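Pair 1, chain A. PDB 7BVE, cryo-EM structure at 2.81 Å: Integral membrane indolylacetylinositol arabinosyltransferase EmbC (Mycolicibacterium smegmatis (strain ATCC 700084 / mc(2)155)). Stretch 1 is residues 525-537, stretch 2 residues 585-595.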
# COMPACT_ATOMS: atom_id res chain seq x y z
N THR A 525 -14.00 7.88 -13.94
CA THR A 525 -14.81 8.58 -14.93
C THR A 525 -14.74 10.09 -14.74
O THR A 525 -14.73 10.84 -15.72
CB THR A 525 -16.25 8.09 -14.85
OG1 THR A 525 -16.25 6.66 -14.86
CG2 THR A 525 -17.03 8.56 -16.04
N LEU A 526 -14.68 10.54 -13.48
CA LEU A 526 -14.50 11.97 -13.22
C LEU A 526 -13.17 12.48 -13.77
O LEU A 526 -13.11 13.55 -14.38
CB LEU A 526 -14.59 12.25 -11.73
CG LEU A 526 -14.43 13.71 -11.33
CD1 LEU A 526 -15.58 14.52 -11.85
CD2 LEU A 526 -14.30 13.84 -9.84
N LEU A 527 -12.09 11.70 -13.57
CA LEU A 527 -10.79 12.13 -14.08
C LEU A 527 -10.74 12.14 -15.60
O LEU A 527 -10.13 13.03 -16.20
CB LEU A 527 -9.69 11.23 -13.52
CG LEU A 527 -9.42 11.35 -12.03
CD1 LEU A 527 -8.38 10.35 -11.60
CD2 LEU A 527 -8.97 12.75 -11.69
N LEU A 528 -11.42 11.18 -16.24
CA LEU A 528 -11.48 11.15 -17.71
C LEU A 528 -12.22 12.36 -18.27
O LEU A 528 -11.75 13.00 -19.22
CB LEU A 528 -12.15 9.85 -18.16
CG LEU A 528 -12.25 9.55 -19.65
CD1 LEU A 528 -10.88 9.31 -20.24
CD2 LEU A 528 -13.13 8.35 -19.86
N ALA A 529 -13.38 12.69 -17.69
CA ALA A 529 -14.16 13.83 -18.17
C ALA A 529 -13.43 15.15 -17.93
O ALA A 529 -13.48 16.05 -18.78
CB ALA A 529 -15.52 13.85 -17.49
N LEU A 530 -12.72 15.26 -16.81
CA LEU A 530 -11.96 16.47 -16.53
C LEU A 530 -10.80 16.63 -17.51
O LEU A 530 -10.52 17.75 -17.98
CB LEU A 530 -11.45 16.45 -15.10
CG LEU A 530 -10.68 17.67 -14.61
CD1 LEU A 530 -11.57 18.89 -14.59
CD2 LEU A 530 -10.13 17.40 -13.24
N ALA A 531 -10.12 15.53 -17.86
CA ALA A 531 -9.01 15.61 -18.80
C ALA A 531 -9.47 15.98 -20.20
O ALA A 531 -8.80 16.75 -20.89
CB ALA A 531 -8.25 14.29 -18.82
N VAL A 532 -10.62 15.46 -20.63
CA VAL A 532 -11.13 15.81 -21.96
C VAL A 532 -11.56 17.27 -22.01
O VAL A 532 -11.33 17.97 -23.01
CB VAL A 532 -12.26 14.85 -22.36
CG1 VAL A 532 -12.88 15.23 -23.67
CG2 VAL A 532 -11.69 13.48 -22.48
N SER A 533 -12.15 17.78 -20.92
CA SER A 533 -12.54 19.18 -20.88
C SER A 533 -11.33 20.11 -20.90
O SER A 533 -11.33 21.13 -21.60
CB SER A 533 -13.40 19.44 -19.65
OG SER A 533 -14.56 18.65 -19.69
N ILE A 534 -10.27 19.76 -20.16
CA ILE A 534 -9.05 20.57 -20.16
C ILE A 534 -8.37 20.54 -21.53
O ILE A 534 -7.89 21.57 -22.02
CB ILE A 534 -8.09 20.09 -19.05
CG1 ILE A 534 -8.66 20.41 -17.67
CG2 ILE A 534 -6.73 20.72 -19.16
CD1 ILE A 534 -7.89 19.78 -16.56
N ALA A 535 -8.35 19.38 -22.19
CA ALA A 535 -7.71 19.27 -23.49
C ALA A 535 -8.46 20.05 -24.56
O ALA A 535 -7.84 20.66 -25.44
CB ALA A 535 -7.58 17.81 -23.90
N MET A 536 -9.79 20.06 -24.51
CA MET A 536 -10.54 20.83 -25.48
C MET A 536 -10.49 22.33 -25.19
O MET A 536 -10.59 23.15 -26.10
CB MET A 536 -11.98 20.33 -25.53
CG MET A 536 -12.83 20.90 -26.65
SD MET A 536 -12.17 20.52 -28.27
CE MET A 536 -12.45 18.76 -28.33
N THR A 537 -10.31 22.71 -23.92
CA THR A 537 -10.12 24.12 -23.60
C THR A 537 -8.74 24.62 -24.03
O THR A 537 -8.60 25.76 -24.47
CB THR A 537 -10.33 24.34 -22.10
OG1 THR A 537 -11.62 23.83 -21.74
CG2 THR A 537 -10.30 25.80 -21.74
N CYS A 585 -21.96 18.74 -13.93
CA CYS A 585 -21.45 19.86 -14.71
C CYS A 585 -20.34 19.42 -15.66
O CYS A 585 -20.35 19.77 -16.85
CB CYS A 585 -20.92 20.93 -13.75
SG CYS A 585 -22.10 21.41 -12.49
N LEU A 586 -19.39 18.63 -15.16
CA LEU A 586 -18.37 18.07 -16.05
C LEU A 586 -18.93 17.05 -17.02
O LEU A 586 -18.36 16.86 -18.09
CB LEU A 586 -17.23 17.45 -15.25
CG LEU A 586 -16.28 18.44 -14.59
CD1 LEU A 586 -15.26 17.67 -13.81
CD2 LEU A 586 -15.61 19.27 -15.65
N GLY A 587 -20.04 16.40 -16.68
CA GLY A 587 -20.69 15.52 -17.64
C GLY A 587 -21.27 16.28 -18.81
O GLY A 587 -21.12 15.87 -19.96
N ALA A 588 -21.91 17.42 -18.54
CA ALA A 588 -22.42 18.26 -19.62
C ALA A 588 -21.29 18.82 -20.48
O ALA A 588 -21.39 18.81 -21.72
CB ALA A 588 -23.27 19.39 -19.05
N LEU A 589 -20.20 19.28 -19.86
CA LEU A 589 -19.08 19.80 -20.63
C LEU A 589 -18.39 18.72 -21.45
O LEU A 589 -18.05 18.94 -22.62
CB LEU A 589 -18.07 20.48 -19.73
CG LEU A 589 -18.46 21.83 -19.15
CD1 LEU A 589 -17.37 22.28 -18.21
CD2 LEU A 589 -18.65 22.82 -20.27
N ALA A 590 -18.19 17.54 -20.88
CA ALA A 590 -17.53 16.46 -21.61
C ALA A 590 -18.45 15.78 -22.61
O ALA A 590 -17.97 14.97 -23.40
CB ALA A 590 -16.98 15.43 -20.63
N ALA A 591 -19.75 16.05 -22.57
CA ALA A 591 -20.58 15.59 -23.68
C ALA A 591 -20.59 16.58 -24.82
O ALA A 591 -20.67 16.17 -25.98
CB ALA A 591 -22.00 15.36 -23.22
N VAL A 592 -20.56 17.88 -24.52
CA VAL A 592 -20.48 18.85 -25.61
C VAL A 592 -19.10 18.81 -26.27
O VAL A 592 -18.99 18.99 -27.48
CB VAL A 592 -20.86 20.24 -25.07
CG1 VAL A 592 -20.72 21.31 -26.13
CG2 VAL A 592 -22.27 20.21 -24.60
N ALA A 593 -18.06 18.50 -25.51
CA ALA A 593 -16.70 18.48 -26.04
C ALA A 593 -16.39 17.27 -26.91
O ALA A 593 -15.25 17.15 -27.37
CB ALA A 593 -15.70 18.54 -24.89
N VAL A 594 -17.34 16.37 -27.15
CA VAL A 594 -17.07 15.14 -27.87
C VAL A 594 -17.84 15.04 -29.19
O VAL A 594 -17.31 14.48 -30.16
CB VAL A 594 -17.36 13.92 -26.96
CG1 VAL A 594 -17.40 12.59 -27.68
CG2 VAL A 594 -16.27 13.82 -25.93
N THR A 595 -19.00 15.69 -29.30
CA THR A 595 -19.88 15.63 -30.47
C THR A 595 -19.24 16.06 -31.78
O THR A 595 -18.18 16.70 -31.77
CB THR A 595 -21.12 16.49 -30.23
OG1 THR A 595 -20.72 17.85 -30.02
CG2 THR A 595 -21.89 16.01 -29.03

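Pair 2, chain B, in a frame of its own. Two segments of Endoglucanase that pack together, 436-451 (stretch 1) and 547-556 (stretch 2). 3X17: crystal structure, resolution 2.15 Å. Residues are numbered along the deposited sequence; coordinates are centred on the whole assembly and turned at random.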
# COMPACT_ATOMS: atom_id res chain seq x y z
N ASN B 436 -1.92 1.30 8.65
CA ASN B 436 -2.58 0.39 7.72
C ASN B 436 -1.64 -0.13 6.64
O ASN B 436 -1.63 -1.32 6.31
CB ASN B 436 -3.77 1.08 7.08
CG ASN B 436 -4.93 1.24 8.05
OD1 ASN B 436 -4.91 0.68 9.14
ND2 ASN B 436 -5.94 1.99 7.65
N LYS B 437 -0.84 0.75 6.08
CA LYS B 437 0.09 0.36 5.03
C LYS B 437 1.11 -0.65 5.58
O LYS B 437 1.42 -1.67 4.95
CB LYS B 437 0.78 1.61 4.48
CG LYS B 437 1.84 1.32 3.40
CD LYS B 437 3.18 1.05 4.02
CE LYS B 437 3.69 2.30 4.77
NZ LYS B 437 5.21 2.37 4.68
N GLU B 438 1.62 -0.34 6.76
CA GLU B 438 2.57 -1.20 7.47
C GLU B 438 2.00 -2.61 7.75
O GLU B 438 2.70 -3.61 7.55
CB GLU B 438 3.01 -0.51 8.79
CG GLU B 438 3.94 -1.35 9.65
CD GLU B 438 4.41 -0.63 10.92
OE1 GLU B 438 4.48 0.62 10.95
OE2 GLU B 438 4.79 -1.34 11.88
N ALA B 439 0.72 -2.68 8.12
CA ALA B 439 0.03 -3.97 8.27
C ALA B 439 0.09 -4.74 6.96
O ALA B 439 0.42 -5.94 6.94
CB ALA B 439 -1.41 -3.77 8.67
N LEU B 440 -0.32 -4.09 5.89
CA LEU B 440 -0.44 -4.79 4.62
C LEU B 440 0.94 -5.14 4.08
O LEU B 440 1.12 -6.21 3.47
CB LEU B 440 -1.25 -3.96 3.63
CG LEU B 440 -2.77 -4.01 3.80
CD1 LEU B 440 -3.38 -2.82 3.04
CD2 LEU B 440 -3.36 -5.33 3.26
N ALA B 441 1.92 -4.26 4.29
CA ALA B 441 3.30 -4.52 3.87
C ALA B 441 3.87 -5.72 4.64
O ALA B 441 4.69 -6.45 4.09
CB ALA B 441 4.17 -3.28 4.11
N LYS B 442 3.50 -5.86 5.91
CA LYS B 442 3.85 -7.05 6.67
C LYS B 442 3.12 -8.30 6.18
O LYS B 442 3.67 -9.40 6.21
CB LYS B 442 3.61 -6.86 8.18
CG LYS B 442 4.60 -5.94 8.85
CD LYS B 442 4.17 -5.65 10.33
CE LYS B 442 5.35 -5.01 11.11
NZ LYS B 442 5.02 -4.78 12.56
N GLY B 443 1.88 -8.12 5.72
CA GLY B 443 1.18 -9.14 4.97
C GLY B 443 1.99 -9.60 3.78
O GLY B 443 2.11 -10.80 3.51
N MET B 444 2.55 -8.63 3.07
CA MET B 444 3.44 -8.90 1.93
C MET B 444 4.67 -9.73 2.33
O MET B 444 5.02 -10.64 1.62
CB MET B 444 3.86 -7.60 1.24
CG MET B 444 4.63 -7.81 -0.08
SD MET B 444 5.44 -6.29 -0.63
CE MET B 444 4.03 -5.24 -0.97
N LEU B 445 5.31 -9.45 3.46
CA LEU B 445 6.44 -10.30 3.87
C LEU B 445 6.03 -11.74 4.20
O LEU B 445 6.76 -12.68 3.85
CB LEU B 445 7.26 -9.70 5.03
CG LEU B 445 7.75 -8.25 4.89
CD1 LEU B 445 8.41 -7.82 6.18
CD2 LEU B 445 8.67 -8.06 3.69
N LEU B 446 4.86 -11.91 4.81
CA LEU B 446 4.29 -13.26 5.00
C LEU B 446 4.10 -13.97 3.67
O LEU B 446 4.54 -15.10 3.50
CB LEU B 446 2.95 -13.20 5.74
CG LEU B 446 3.04 -12.67 7.17
CD1 LEU B 446 1.66 -12.21 7.66
CD2 LEU B 446 3.60 -13.75 8.10
N LEU B 447 3.56 -13.26 2.68
CA LEU B 447 3.37 -13.86 1.39
C LEU B 447 4.68 -14.14 0.67
O LEU B 447 4.74 -15.06 -0.13
CB LEU B 447 2.44 -13.02 0.51
CG LEU B 447 0.98 -12.95 0.96
CD1 LEU B 447 0.19 -11.96 0.10
CD2 LEU B 447 0.32 -14.32 1.00
N PHE B 448 5.72 -13.34 0.89
CA PHE B 448 7.01 -13.64 0.25
C PHE B 448 7.53 -15.00 0.77
O PHE B 448 8.01 -15.82 -0.01
CB PHE B 448 8.06 -12.57 0.56
CG PHE B 448 7.92 -11.29 -0.25
CD1 PHE B 448 7.12 -11.24 -1.39
CD2 PHE B 448 8.62 -10.16 0.11
CE1 PHE B 448 7.01 -10.06 -2.14
CE2 PHE B 448 8.55 -8.98 -0.66
CZ PHE B 448 7.74 -8.94 -1.78
N ALA B 449 7.48 -15.18 2.08
CA ALA B 449 7.94 -16.40 2.74
C ALA B 449 7.09 -17.59 2.32
O ALA B 449 7.61 -18.61 1.87
CB ALA B 449 7.92 -16.21 4.29
N HIS B 450 5.78 -17.40 2.32
CA HIS B 450 4.85 -18.37 1.76
C HIS B 450 5.22 -18.80 0.35
O HIS B 450 5.01 -19.95 -0.04
CB HIS B 450 3.42 -17.81 1.77
CG HIS B 450 2.40 -18.75 1.20
ND1 HIS B 450 2.08 -19.95 1.81
CD2 HIS B 450 1.66 -18.69 0.07
CE1 HIS B 450 1.12 -20.54 1.12
NE2 HIS B 450 0.88 -19.82 0.03
N HIS B 451 5.73 -17.87 -0.44
CA HIS B 451 6.06 -18.17 -1.81
C HIS B 451 7.32 -19.07 -1.90
O HIS B 451 7.43 -19.91 -2.80
CB HIS B 451 6.25 -16.89 -2.61
CG HIS B 451 6.43 -17.12 -4.08
ND1 HIS B 451 7.67 -17.42 -4.63
CD2 HIS B 451 5.54 -17.20 -5.09
CE1 HIS B 451 7.52 -17.64 -5.93
NE2 HIS B 451 6.24 -17.53 -6.23
N ALA B 547 -0.40 0.51 -2.57
CA ALA B 547 0.47 -0.42 -3.29
C ALA B 547 0.48 -1.81 -2.64
O ALA B 547 0.30 -2.79 -3.32
CB ALA B 547 1.88 0.15 -3.37
N PRO B 548 0.69 -1.88 -1.31
CA PRO B 548 0.64 -3.23 -0.73
C PRO B 548 -0.79 -3.75 -0.63
O PRO B 548 -1.00 -4.96 -0.57
CB PRO B 548 1.25 -3.03 0.68
CG PRO B 548 1.05 -1.56 0.98
CD PRO B 548 1.18 -0.87 -0.35
N LEU B 549 -1.78 -2.84 -0.60
CA LEU B 549 -3.17 -3.26 -0.69
C LEU B 549 -3.46 -3.99 -2.01
O LEU B 549 -4.09 -5.04 -2.02
CB LEU B 549 -4.15 -2.09 -0.47
CG LEU B 549 -5.64 -2.39 -0.67
CD1 LEU B 549 -6.14 -3.55 0.23
CD2 LEU B 549 -6.53 -1.13 -0.51
N VAL B 550 -3.07 -3.40 -3.12
CA VAL B 550 -3.21 -4.05 -4.41
C VAL B 550 -2.44 -5.39 -4.42
O VAL B 550 -2.96 -6.38 -4.92
CB VAL B 550 -2.69 -3.16 -5.58
CG1 VAL B 550 -2.48 -3.99 -6.87
CG2 VAL B 550 -3.67 -2.01 -5.85
N PHE B 551 -1.25 -5.42 -3.81
CA PHE B 551 -0.49 -6.68 -3.73
C PHE B 551 -1.21 -7.80 -2.98
O PHE B 551 -1.43 -8.90 -3.52
CB PHE B 551 0.92 -6.47 -3.16
CG PHE B 551 1.78 -7.72 -3.18
CD1 PHE B 551 1.74 -8.63 -2.14
CD2 PHE B 551 2.61 -7.99 -4.27
CE1 PHE B 551 2.53 -9.77 -2.16
CE2 PHE B 551 3.38 -9.13 -4.30
CZ PHE B 551 3.36 -10.02 -3.24
N VAL B 552 -1.66 -7.50 -1.76
CA VAL B 552 -2.25 -8.53 -0.94
C VAL B 552 -3.61 -8.95 -1.49
O VAL B 552 -3.91 -10.15 -1.58
CB VAL B 552 -2.32 -8.14 0.57
CG1 VAL B 552 -2.89 -9.28 1.39
CG2 VAL B 552 -0.92 -7.82 1.07
N ALA B 553 -4.34 -7.99 -2.04
CA ALA B 553 -5.64 -8.25 -2.61
C ALA B 553 -5.48 -9.15 -3.84
O ALA B 553 -6.30 -10.08 -4.06
CB ALA B 553 -6.33 -6.95 -2.99
N ALA B 554 -4.44 -8.89 -4.63
CA ALA B 554 -4.21 -9.68 -5.84
C ALA B 554 -3.91 -11.16 -5.51
O ALA B 554 -4.37 -12.06 -6.20
CB ALA B 554 -3.10 -9.08 -6.69
N HIS B 555 -3.17 -11.40 -4.42
CA HIS B 555 -2.97 -12.75 -3.94
C HIS B 555 -4.31 -13.50 -3.72
O HIS B 555 -4.48 -14.63 -4.16
CB HIS B 555 -2.15 -12.78 -2.65
CG HIS B 555 -1.89 -14.17 -2.14
ND1 HIS B 555 -0.76 -14.89 -2.45
CD2 HIS B 555 -2.67 -14.99 -1.39
CE1 HIS B 555 -0.84 -16.09 -1.91
NE2 HIS B 555 -1.98 -16.18 -1.26
N PHE B 556 -5.26 -12.85 -3.08
CA PHE B 556 -6.50 -13.53 -2.77
C PHE B 556 -7.55 -13.46 -3.87
O PHE B 556 -8.53 -14.20 -3.83
CB PHE B 556 -7.02 -13.05 -1.42
CG PHE B 556 -6.19 -13.52 -0.26
CD1 PHE B 556 -6.24 -14.84 0.16
CD2 PHE B 556 -5.22 -12.69 0.30
CE1 PHE B 556 -5.46 -15.28 1.21
CE2 PHE B 556 -4.45 -13.12 1.35
CZ PHE B 556 -4.59 -14.42 1.83

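Fourteen central residues of the two pairs superpose on N, CA and C with an RMSD of 0.8 Å, so the comparison starts from nearly the same backbone. In each pair two helices cross with their N-to-C directions broadly aligned: the signed crossing angle is 51° in pair 1 and 42° in pair 2, and the axes approach to 8.9 Å and 8.5 Å. The nearest backbones are equally close at one point of each pair, 5.5 Å from A:Ala529 CA to A:Ala590 CA and 5.5 Å from B:Ala441 CA to B:Pro548 CA. These points are not equivalent, since the superposition matches A:Ala529 with B:Leu440 and A:Ala590 with B:Val552.

That matched quartet states the packing problem most clearly. In pair 1 two alanines face each other, both with CA-to-CB toward the other stretch, and A:Ala529 CB lies 3.8 Å from A:Ala590 CB. In pair 2 the larger residues meet off-centre: B:Leu440 CD2 is 4.0 Å from B:Val552 CB, while B:Val552 CG2 lies 3.5 Å from B:Leu440 O. B:Val552 is a knob among B:Leu440, B:Gly443, B:Met444 and B:Leu447. B:Gly443, matched to A:Val532, has no side chain, and its own atoms form part of the hole: B:Gly443 C lies 4.4 Å from B:Val552 CG2. A CB placed there would point toward the other stretch and come within 3.6 Å of B:Val552 CG2, a close contact but not a clash.

One turn earlier on the second helix, A:Leu586 corresponds to B:Pro548, with side-chain centres 1.3 Å apart. The opposing stretch covers a large area of each, 90 Å² of A:Leu586 and 83 Å² of B:Pro548. The leucine does it by reach, A:Leu586 CD1 lying 3.7 Å from A:Leu526 CD1 and 4.0 Å from A:Leu530 CD1. The proline uses a compact ring set among B:Lys437, B:Leu440, B:Ala441 and B:Met444; B:Pro548 CG is 3.8 Å from B:Lys437 CG. B:Lys437 is the match of A:Leu526, so the aliphatic part of a lysine supplies the apolar surface. The helix of pair 2 is kinked at this proline, whose N has no bond to the turn before.

A:Ser533 and B:Met444 share a position but treat it differently. A:Ser533 OG turns back on its own helix, donating a hydrogen bond to A:Ala529 O at 3.0 Å, and it still lies 4.0 Å from A:Leu589 CB. B:Met444 extends across: B:Met444 CE reaches B:Pro548 CB at 3.9 Å, and B:Met444 CG stands over a face of the B:Phe551 ring, 3.9 Å from the centroid. B:Phe551 is the match of A:Leu589, and the two contributions differ accordingly, 78 against 14 Å².

Farther along, A:Met536 and B:Leu447 coincide to 0.5 Å at CA, yet their partners diverge. A:Met536 CE approaches A:Ala593 O at 3.4 Å, beyond the end of the assigned helix, whereas B:Leu447 CD2 sits over a face of the B:His555 ring, 3.6 Å from its centroid. Neither A:Ala593 nor B:His555 has a counterpart. No hydrogen bond crosses either interface, and the buried area rises from 437 Å² in pair 1 to 607 Å² in pair 2.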